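Local atomic coordinates of putative oxidoreductase (Magnetospirillum magnetotacticum, PDB entry 3C1A), a protein that probably catalyses an NAD(P)-dependent oxidation or reduction, as other members of the GFO/IDH/MocA family do. Residues R12-A18 with E71-T77; L37-S42 with P52-E58; W61-V65 with E84-A89; M122-H127 with E295-L301. All coordinates share one frame. Residue numbers count along the deposited sequence, not the author numbering.

In the fold
Contacts 1, 2 and 4 all lie on one six-stranded parallel sheet of the Rossmann fold, whose order is 56-58, 35-42, 11-17, 72-76, 95-99, 123-126. Contact 1 pairs the two middle strands. Contact 2, centred about 10 Å away, pairs the outer two on one flank, and the sheet runs on between them through L13 O to V38 N and G17 N to A41 O, each 2.8 Å. Contact 3, centred about 9 Å from contact 1, packs two helices over one face, where I85 meets I16 and I75. Contact 4, centred about 15 Å from contact 1 and 24 Å from contact 2, closes the far edge with a segment from near the C-terminus.

Contact 1: residues R12-A18 with E71-T77; sequences RLALIGA and EAVIIAT
Two central strands of the Rossmann sheet, 12-17 and 72-76, run parallel in register from L13 opposite A72 to G17 opposite A76, axes 4.7 Å apart at 21°. Backbone donors alternate: E71 N gives to R12 O (2.8 Å), A14 N to A72 O (3.0 Å), I74 N to A14 O (2.8 Å), I16 N to I74 O (2.9 Å), A76 N to I16 O (2.8 Å) and A18 N to A76 O (3.2 Å). The amides of L13, L15 and G17 face strand 35-42. At the N-terminal end of the pair, E71 OE2 accepts R12 N (2.9 Å) and salt-bridges R292, while a water donates to E71 OE1 (3.1 Å) and accepts weakly from R12 NH2 (3.4 Å). R12 NE bonds E69 O; E71 OE2 sits over a guanidinium face, 3.5 Å from R12 NH1, a salt bridge without a hydrogen bond. L13, L15 (t, chi2 p), I74 (m) and A76 occupy one face, L15 CD1 3.7 Å from I74 CG2; A14, I16, V73 and I75 the other, I16 CD1 3.5 Å from V73 CG1. Side chains L13-I16 and A72-A76 are apolar, suiting helix-covered strands; polar needs fall to backbone and rim charges, and T81 satisfies buried T77 OG1.

Contact 2: residues L37-S42 with P52-E58; sequences LVRLAS and PPGCVIE
R39 NH1 donates to E58 OE2 at 2.8 Å, a salt bridge lying near the guanidinium plane; R39 NE makes a second one to E69, so the long arginine links two acids over this face of the sheet. Beneath it, the backbones of 37-42 and 56-58 pair in parallel, axes 4.7 Å apart at 23°, with R39 opposite V56 and L40 opposite I57. V56 N binds V38 O (3.0 Å), L40 N binds V56 O (2.9 Å) and E58 N binds L40 O (2.9 Å). Before the strand, a type II turn from P52 to C55 closes with C55 N on P52 O (3.1 Å); G54, at phi 114°, supplies the conformation that other residues resist. R39 and E58 both take chi1 m; R39 CG packs 4.0 Å from V56 CB. On the other face L40 (t, chi2 p) puts CD2 4.1 Å from I57 CD1. C55 places SG 3.8 Å from L40 CB and 3.9 Å from L37 CG, while P52 CD lies 4.1 Å from L37 CD2. Helix 45-48 covers L40 and I57 through L48. Strand, short helix and parallel edge strand make the beta-alpha-beta unit that follows the first crossover of a Rossmann fold.

Contact 3: residues W61-V65 with E84-A89; sequences WRSVV and EITLAA
W61 leads the first segment, its CA-to-CB bond aimed at helix 82-91. With chi1 p and chi2 near -94°, its indole lies against helix 82-91, and W61 loses more surface to the contact than any other residue. I85 CG1 stands 4.2 Å from the centroid of the six-membered ring, 11° off its normal, in a CH-pi contact. At the ring edge, W61 CZ3 comes to 3.4 Å from A88 CB, the methyl being small enough to allow this. W61 CZ2 also lies 3.7 Å from E84 OE2. R62 follows in helix 62-65 and stretches its chain (m, t, t) along the exposed side, bringing NH2 to 3.8 Å from E84 OE2: a long salt bridge at the solvent rim, where two charged residues are at ease. One turn on, V65 (m) directs its branches at the same helix, CG2 4.4 Å from A88 CB and CG1 4.3 Å from A89 CB. The CA atoms of V65 and A89 are 5.6 Å apart, against 7.9 Å for W61 and I85, consistent with the small A89 allowing a closer approach than the bulky indole of W61. No hydrogen bond crosses. Both helices lie over the same face of the parallel sheet: W61, V64 and I85 touch I16 of strand 11-17, I85 and T86 touch I75 of strand 72-76, and helix 106-119 flanks the far side through T86 and L87.

Contact 4: residues M122-H127 with E295-L301; sequences MVWVEH and EPGPSPL
Here the last strand of the Rossmann sheet, 123-126, receives a loop from close to the C-terminus, so that chain segments 168 residues apart close its edge. The loop makes a single backbone bridge, W124 with P300 (CA-CA 4.7 Å). V125 N donates to S299 O at 2.9 Å, and L301 N makes a weak bond to V123 O (3.2 Å). S299, buried and with chi1 near t, is the polar centre: its OG gives a hydrogen bond to V125 O (2.6 Å) and accepts one from H127 ND1 (2.9 Å), a double role suited to a hydroxyl. An inverse gamma turn centred on E126, closed by H127 N on V125 O (3.0 Å), turns the chain between those two partners. At the other end W124 (m, chi2 17°) lays its indole along the loop, and NE1 donates to E295 O (3.0 Å). G297, at phi 69°, passes with its CA 3.8 Å from W124 CZ2, where a CB would clash; P298 CD lies 4.2 Å from W124 CH2. A water donates to V123 O (2.8 Å) and weakly to P296 O (3.4 Å). P300 holds the N-cap position of helix 301-314, and L301 (t, chi2 p) sets CD2 3.8 Å from V123 CB. Strand 95-99 pairs with the other edge of 123-126, helix 279-290 packs on M122 (selenomethionine) and W124, and helix 106-119 meets L301.

Contact 1: residues R12-A18 with E71-T77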
# COMPACT_ATOMS: atom_id res chain seq x y z
N ARG A 12 5.54 0.02 21.98
CA ARG A 12 4.67 -1.11 22.25
C ARG A 12 3.54 -1.13 21.24
O ARG A 12 2.67 -0.29 21.27
CB ARG A 12 4.22 -1.04 23.70
CG ARG A 12 5.45 -1.02 24.67
CD ARG A 12 5.01 -0.87 26.11
NE ARG A 12 4.35 0.40 26.36
CZ ARG A 12 5.00 1.54 26.64
NH1 ARG A 12 6.33 1.59 26.69
NH2 ARG A 12 4.31 2.65 26.84
N LEU A 13 3.61 -2.09 20.34
CA LEU A 13 2.67 -2.26 19.25
C LEU A 13 1.74 -3.40 19.48
O LEU A 13 2.10 -4.39 20.10
CB LEU A 13 3.38 -2.52 17.93
CG LEU A 13 4.39 -1.51 17.42
CD1 LEU A 13 4.99 -2.02 16.08
CD2 LEU A 13 3.74 -0.15 17.28
N ALA A 14 0.52 -3.26 18.96
CA ALA A 14 -0.41 -4.37 18.96
C ALA A 14 -0.92 -4.58 17.53
O ALA A 14 -0.96 -3.64 16.73
CB ALA A 14 -1.56 -4.12 19.92
N LEU A 15 -1.28 -5.82 17.21
CA LEU A 15 -1.74 -6.17 15.88
C LEU A 15 -3.16 -6.74 15.93
O LEU A 15 -3.48 -7.63 16.77
CB LEU A 15 -0.77 -7.19 15.27
CG LEU A 15 -1.11 -7.83 13.92
CD1 LEU A 15 -1.25 -6.76 12.85
CD2 LEU A 15 -0.04 -8.86 13.55
N ILE A 16 -4.04 -6.17 15.11
CA ILE A 16 -5.36 -6.69 15.01
C ILE A 16 -5.38 -7.27 13.60
O ILE A 16 -5.27 -6.53 12.61
CB ILE A 16 -6.45 -5.63 15.24
CG1 ILE A 16 -6.34 -5.05 16.66
CG2 ILE A 16 -7.81 -6.27 14.97
CD1 ILE A 16 -7.07 -3.76 16.88
N GLY A 17 -5.47 -8.60 13.51
CA GLY A 17 -5.36 -9.32 12.24
C GLY A 17 -6.53 -10.24 12.02
O GLY A 17 -7.04 -10.84 12.96
N ALA A 18 -6.97 -10.36 10.77
CA ALA A 18 -7.98 -11.35 10.41
C ALA A 18 -7.74 -11.77 8.97
O ALA A 18 -7.37 -10.95 8.13
CB ALA A 18 -9.38 -10.78 10.58
N GLU A 71 0.94 1.40 22.63
CA GLU A 71 1.18 2.75 22.11
C GLU A 71 0.56 3.00 20.72
O GLU A 71 0.22 4.14 20.39
CB GLU A 71 2.67 3.03 22.07
CG GLU A 71 3.27 3.11 23.46
CD GLU A 71 4.73 3.46 23.45
OE1 GLU A 71 5.05 4.66 23.49
OE2 GLU A 71 5.54 2.53 23.46
N ALA A 72 0.44 1.94 19.93
CA ALA A 72 0.06 2.02 18.52
C ALA A 72 -0.53 0.69 18.06
O ALA A 72 -0.17 -0.35 18.58
CB ALA A 72 1.30 2.40 17.65
N VAL A 73 -1.45 0.75 17.10
CA VAL A 73 -2.18 -0.42 16.60
C VAL A 73 -1.94 -0.59 15.09
O VAL A 73 -2.10 0.37 14.33
CB VAL A 73 -3.71 -0.30 16.84
CG1 VAL A 73 -4.42 -1.57 16.42
CG2 VAL A 73 -4.02 0.04 18.33
N ILE A 74 -1.56 -1.80 14.67
CA ILE A 74 -1.53 -2.16 13.27
C ILE A 74 -2.86 -2.90 12.93
O ILE A 74 -3.20 -3.94 13.54
CB ILE A 74 -0.32 -3.07 12.97
CG1 ILE A 74 0.99 -2.39 13.43
CG2 ILE A 74 -0.26 -3.48 11.50
CD1 ILE A 74 2.28 -3.15 13.02
N ILE A 75 -3.61 -2.35 11.99
CA ILE A 75 -4.89 -2.91 11.61
C ILE A 75 -4.70 -3.65 10.24
O ILE A 75 -4.62 -3.02 9.18
CB ILE A 75 -6.01 -1.78 11.59
CG1 ILE A 75 -6.17 -1.18 13.00
CG2 ILE A 75 -7.31 -2.32 11.12
CD1 ILE A 75 -6.87 0.18 13.02
N ALA A 76 -4.63 -4.98 10.31
CA ALA A 76 -4.47 -5.84 9.15
C ALA A 76 -5.68 -6.80 9.04
O ALA A 76 -5.55 -8.01 9.09
CB ALA A 76 -3.16 -6.58 9.26
N THR A 77 -6.88 -6.21 8.93
CA THR A 77 -8.14 -6.94 8.84
C THR A 77 -8.73 -6.74 7.41
O THR A 77 -8.20 -5.95 6.63
CB THR A 77 -9.16 -6.43 9.93
OG1 THR A 77 -9.42 -5.03 9.76
CG2 THR A 77 -8.64 -6.67 11.37
O HOH W 1 5.87 5.58 26.29

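Contact 2: residues L37-S42 with P52-E58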
# COMPACT_ATOMS: atom_id res chain seq x y z
N LEU A 37 5.80 -6.49 19.98
CA LEU A 37 4.39 -6.87 19.86
C LEU A 37 3.90 -7.25 21.25
O LEU A 37 4.23 -8.31 21.76
CB LEU A 37 4.18 -8.03 18.85
CG LEU A 37 2.76 -8.46 18.53
CD1 LEU A 37 2.08 -7.34 17.76
CD2 LEU A 37 2.73 -9.79 17.75
N VAL A 38 3.12 -6.37 21.87
CA VAL A 38 2.65 -6.57 23.23
C VAL A 38 1.23 -7.17 23.37
O VAL A 38 0.91 -7.74 24.41
CB VAL A 38 2.78 -5.26 24.05
CG1 VAL A 38 4.17 -4.71 23.95
CG2 VAL A 38 1.73 -4.21 23.62
N ARG A 39 0.37 -6.99 22.36
CA ARG A 39 -0.89 -7.75 22.28
C ARG A 39 -1.13 -8.15 20.84
O ARG A 39 -0.67 -7.48 19.91
CB ARG A 39 -2.14 -6.96 22.79
CG ARG A 39 -2.01 -6.36 24.16
CD ARG A 39 -3.35 -6.24 24.90
NE ARG A 39 -3.14 -5.59 26.19
CZ ARG A 39 -3.95 -5.64 27.25
NH1 ARG A 39 -5.10 -6.28 27.20
NH2 ARG A 39 -3.62 -4.96 28.35
N LEU A 40 -1.88 -9.23 20.68
CA LEU A 40 -2.29 -9.75 19.37
C LEU A 40 -3.72 -10.22 19.43
O LEU A 40 -4.04 -11.08 20.26
CB LEU A 40 -1.40 -10.94 18.99
CG LEU A 40 -1.73 -11.70 17.71
CD1 LEU A 40 -1.56 -10.77 16.49
CD2 LEU A 40 -0.85 -12.97 17.63
N ALA A 41 -4.57 -9.61 18.60
CA ALA A 41 -5.92 -10.09 18.35
C ALA A 41 -6.00 -10.68 16.93
O ALA A 41 -6.04 -9.95 15.95
CB ALA A 41 -6.90 -8.97 18.53
N SER A 42 -6.01 -12.00 16.80
CA SER A 42 -6.02 -12.62 15.46
C SER A 42 -6.92 -13.84 15.36
O SER A 42 -6.87 -14.71 16.22
CB SER A 42 -4.63 -13.05 15.05
OG SER A 42 -4.67 -13.61 13.74
N PRO A 52 5.53 -13.41 20.49
CA PRO A 52 6.58 -13.50 21.50
C PRO A 52 6.00 -13.76 22.90
O PRO A 52 4.82 -13.49 23.14
CB PRO A 52 7.22 -12.11 21.48
CG PRO A 52 6.21 -11.23 20.88
CD PRO A 52 5.39 -12.04 19.97
N PRO A 53 6.82 -14.29 23.81
CA PRO A 53 6.36 -14.58 25.16
C PRO A 53 6.19 -13.27 25.90
O PRO A 53 7.13 -12.47 25.97
CB PRO A 53 7.50 -15.41 25.76
CG PRO A 53 8.70 -14.97 25.02
CD PRO A 53 8.24 -14.62 23.63
N GLY A 54 5.00 -13.03 26.42
CA GLY A 54 4.68 -11.75 27.01
C GLY A 54 3.61 -11.03 26.22
O GLY A 54 2.89 -10.20 26.77
N CYS A 55 3.50 -11.35 24.92
CA CYS A 55 2.41 -10.83 24.11
C CYS A 55 1.08 -11.44 24.58
O CYS A 55 0.92 -12.67 24.64
CB CYS A 55 2.65 -11.10 22.62
SG CYS A 55 1.35 -10.55 21.53
N VAL A 56 0.11 -10.57 24.88
CA VAL A 56 -1.22 -11.00 25.31
C VAL A 56 -2.10 -11.38 24.11
O VAL A 56 -2.29 -10.58 23.17
CB VAL A 56 -1.97 -9.85 26.04
CG1 VAL A 56 -3.32 -10.33 26.50
CG2 VAL A 56 -1.16 -9.30 27.19
N ILE A 57 -2.69 -12.57 24.16
CA ILE A 57 -3.63 -13.02 23.13
C ILE A 57 -5.06 -12.60 23.44
O ILE A 57 -5.61 -12.89 24.51
CB ILE A 57 -3.57 -14.56 22.95
CG1 ILE A 57 -2.13 -15.00 22.67
CG2 ILE A 57 -4.56 -15.01 21.85
CD1 ILE A 57 -1.54 -14.42 21.41
N GLU A 58 -5.64 -11.88 22.50
CA GLU A 58 -7.01 -11.41 22.61
C GLU A 58 -7.90 -12.01 21.55
O GLU A 58 -7.55 -12.07 20.38
CB GLU A 58 -7.06 -9.87 22.54
CG GLU A 58 -6.17 -9.13 23.53
CD GLU A 58 -6.62 -9.21 24.99
OE1 GLU A 58 -7.51 -10.03 25.33
OE2 GLU A 58 -6.04 -8.48 25.81

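Contact 3: residues W61-V65 with E84-A89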
# COMPACT_ATOMS: atom_id res chain seq x y z
N TRP A 61 -10.94 -7.58 19.61
CA TRP A 61 -10.09 -6.47 19.20
C TRP A 61 -10.21 -5.29 20.14
O TRP A 61 -9.24 -4.54 20.31
CB TRP A 61 -10.32 -6.03 17.72
CG TRP A 61 -11.70 -5.50 17.38
CD1 TRP A 61 -12.71 -6.21 16.89
CD2 TRP A 61 -12.19 -4.14 17.51
NE1 TRP A 61 -13.83 -5.42 16.72
CE2 TRP A 61 -13.53 -4.14 17.08
CE3 TRP A 61 -11.63 -2.95 17.94
CZ2 TRP A 61 -14.31 -3.00 17.08
CZ3 TRP A 61 -12.39 -1.82 17.94
CH2 TRP A 61 -13.73 -1.84 17.49
N ARG A 62 -11.39 -5.10 20.74
CA ARG A 62 -11.61 -4.01 21.68
C ARG A 62 -10.63 -3.99 22.85
O ARG A 62 -10.28 -2.92 23.37
CB ARG A 62 -13.04 -4.02 22.20
CG ARG A 62 -14.03 -3.66 21.12
CD ARG A 62 -15.46 -3.79 21.60
NE ARG A 62 -16.39 -3.59 20.50
CZ ARG A 62 -16.65 -4.48 19.54
NH1 ARG A 62 -16.04 -5.66 19.52
NH2 ARG A 62 -17.52 -4.17 18.57
N SER A 63 -10.19 -5.18 23.29
CA SER A 63 -9.21 -5.26 24.37
C SER A 63 -7.84 -4.76 23.95
O SER A 63 -7.01 -4.38 24.81
CB SER A 63 -9.11 -6.68 24.89
OG SER A 63 -10.38 -7.14 25.33
N VAL A 64 -7.55 -4.79 22.66
CA VAL A 64 -6.28 -4.23 22.18
C VAL A 64 -6.29 -2.72 22.29
O VAL A 64 -5.34 -2.13 22.80
CB VAL A 64 -5.95 -4.69 20.76
CG1 VAL A 64 -4.78 -3.87 20.21
CG2 VAL A 64 -5.62 -6.18 20.79
N VAL A 65 -7.40 -2.08 21.88
CA VAL A 65 -7.48 -0.61 21.93
C VAL A 65 -7.75 -0.04 23.33
O VAL A 65 -7.50 1.14 23.58
CB VAL A 65 -8.52 -0.01 20.90
CG1 VAL A 65 -8.40 -0.66 19.48
CG2 VAL A 65 -9.93 -0.09 21.40
N GLU A 84 -14.21 0.88 11.28
CA GLU A 84 -14.68 0.68 12.67
C GLU A 84 -13.51 0.57 13.65
O GLU A 84 -13.51 1.16 14.73
CB GLU A 84 -15.50 -0.59 12.75
CG GLU A 84 -16.13 -0.81 14.08
CD GLU A 84 -16.78 -2.19 14.21
OE1 GLU A 84 -16.57 -3.06 13.32
OE2 GLU A 84 -17.49 -2.41 15.22
N ILE A 85 -12.52 -0.21 13.28
CA ILE A 85 -11.39 -0.46 14.18
C ILE A 85 -10.51 0.78 14.29
O ILE A 85 -10.06 1.13 15.38
CB ILE A 85 -10.56 -1.67 13.74
CG1 ILE A 85 -11.45 -2.91 13.62
CG2 ILE A 85 -9.41 -1.93 14.69
CD1 ILE A 85 -10.66 -4.13 13.23
N THR A 86 -10.30 1.45 13.15
CA THR A 86 -9.51 2.70 13.12
C THR A 86 -10.14 3.81 13.96
O THR A 86 -9.48 4.47 14.71
CB THR A 86 -9.29 3.19 11.66
OG1 THR A 86 -8.65 2.17 10.88
CG2 THR A 86 -8.46 4.44 11.62
N LEU A 87 -11.42 4.05 13.78
CA LEU A 87 -12.14 5.00 14.61
C LEU A 87 -12.03 4.70 16.10
O LEU A 87 -11.89 5.63 16.87
CB LEU A 87 -13.59 5.06 14.17
CG LEU A 87 -13.77 5.72 12.81
CD1 LEU A 87 -15.21 5.41 12.28
CD2 LEU A 87 -13.49 7.24 12.90
N ALA A 88 -12.07 3.42 16.48
CA ALA A 88 -11.93 3.00 17.89
C ALA A 88 -10.54 3.25 18.40
O ALA A 88 -10.37 3.71 19.51
CB ALA A 88 -12.26 1.54 18.05
N ALA A 89 -9.55 2.93 17.58
CA ALA A 89 -8.16 3.19 17.94
C ALA A 89 -7.88 4.68 18.13
O ALA A 89 -7.27 5.07 19.12
CB ALA A 89 -7.21 2.57 16.88

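Contact 4: residues M122-H127 with E295-L301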
# COMPACT_ATOMS: atom_id res chain seq x y z
N MSE A 122 -1.94 10.11 14.95
CA MSE A 122 -1.19 9.78 13.75
C MSE A 122 -1.79 8.50 13.09
O MSE A 122 -1.95 7.49 13.76
CB MSE A 122 0.28 9.59 14.11
CG MSE A 122 1.11 9.50 12.93
SE MSE A 122 2.89 9.02 13.53
CE MSE A 122 2.82 7.14 13.72
N VAL A 123 -2.18 8.60 11.80
CA VAL A 123 -2.70 7.46 11.04
C VAL A 123 -1.93 7.36 9.73
O VAL A 123 -1.91 8.31 8.94
CB VAL A 123 -4.26 7.57 10.77
CG1 VAL A 123 -4.81 6.36 9.90
CG2 VAL A 123 -4.95 7.68 12.11
N TRP A 124 -1.23 6.24 9.54
CA TRP A 124 -0.53 5.97 8.31
C TRP A 124 -1.27 4.87 7.61
O TRP A 124 -1.84 3.99 8.26
CB TRP A 124 0.90 5.50 8.59
CG TRP A 124 1.87 6.55 9.08
CD1 TRP A 124 1.57 7.76 9.60
CD2 TRP A 124 3.29 6.43 9.12
NE1 TRP A 124 2.73 8.43 9.97
CE2 TRP A 124 3.80 7.64 9.66
CE3 TRP A 124 4.19 5.45 8.74
CZ2 TRP A 124 5.17 7.88 9.83
CZ3 TRP A 124 5.55 5.69 8.93
CH2 TRP A 124 6.01 6.88 9.46
N VAL A 125 -1.28 4.90 6.27
CA VAL A 125 -1.78 3.79 5.50
C VAL A 125 -0.60 2.99 4.90
O VAL A 125 0.35 3.57 4.36
CB VAL A 125 -2.75 4.22 4.44
CG1 VAL A 125 -3.20 3.01 3.61
CG2 VAL A 125 -3.94 4.97 5.09
N GLU A 126 -0.66 1.67 5.01
CA GLU A 126 0.42 0.79 4.55
C GLU A 126 0.35 0.52 3.04
O GLU A 126 -0.15 -0.51 2.59
CB GLU A 126 0.43 -0.54 5.32
CG GLU A 126 1.84 -1.17 5.47
CD GLU A 126 2.25 -2.10 4.31
OE1 GLU A 126 1.53 -3.10 4.07
OE2 GLU A 126 3.30 -1.84 3.67
N HIS A 127 0.85 1.47 2.28
CA HIS A 127 0.96 1.38 0.82
C HIS A 127 2.41 1.01 0.61
O HIS A 127 3.31 1.84 0.66
CB HIS A 127 0.69 2.71 0.13
CG HIS A 127 -0.74 3.17 0.19
ND1 HIS A 127 -1.08 4.38 0.76
CD2 HIS A 127 -1.89 2.64 -0.29
CE1 HIS A 127 -2.39 4.55 0.66
NE2 HIS A 127 -2.90 3.49 0.06
N GLU A 295 4.60 12.36 12.84
CA GLU A 295 4.74 13.09 11.59
C GLU A 295 3.84 12.45 10.52
O GLU A 295 3.32 11.33 10.70
CB GLU A 295 6.17 13.06 11.10
CG GLU A 295 6.69 11.70 10.85
CD GLU A 295 8.11 11.73 10.37
OE1 GLU A 295 8.31 12.04 9.17
OE2 GLU A 295 9.02 11.47 11.18
N PRO A 296 3.60 13.17 9.42
CA PRO A 296 2.70 12.60 8.43
C PRO A 296 3.31 11.38 7.74
O PRO A 296 2.57 10.44 7.46
CB PRO A 296 2.44 13.77 7.46
CG PRO A 296 2.93 14.99 8.16
CD PRO A 296 4.06 14.51 9.04
N GLY A 297 4.63 11.39 7.52
CA GLY A 297 5.34 10.28 6.88
C GLY A 297 5.02 10.12 5.40
O GLY A 297 4.24 10.91 4.85
N PRO A 298 5.59 9.07 4.76
CA PRO A 298 5.49 8.94 3.29
C PRO A 298 4.14 8.47 2.75
O PRO A 298 3.86 8.62 1.54
CB PRO A 298 6.57 7.93 2.94
CG PRO A 298 6.82 7.15 4.17
CD PRO A 298 6.36 7.98 5.37
N SER A 299 3.31 7.91 3.63
CA SER A 299 2.02 7.38 3.24
C SER A 299 0.94 7.77 4.24
O SER A 299 0.41 6.91 4.96
CB SER A 299 2.14 5.86 3.12
OG SER A 299 1.00 5.30 2.51
N PRO A 300 0.58 9.07 4.29
CA PRO A 300 -0.39 9.54 5.24
C PRO A 300 -1.82 9.13 4.97
O PRO A 300 -2.19 8.74 3.86
CB PRO A 300 -0.29 11.07 5.11
CG PRO A 300 0.13 11.29 3.73
CD PRO A 300 1.11 10.18 3.47
N LEU A 301 -2.62 9.27 6.00
CA LEU A 301 -4.04 9.06 5.91
C LEU A 301 -4.69 9.81 4.73
O LEU A 301 -5.60 9.26 4.06
CB LEU A 301 -4.67 9.53 7.21
CG LEU A 301 -6.18 9.40 7.31
CD1 LEU A 301 -6.66 8.01 6.96
CD2 LEU A 301 -6.54 9.79 8.73
O HOH W 2 -0.72 10.78 8.41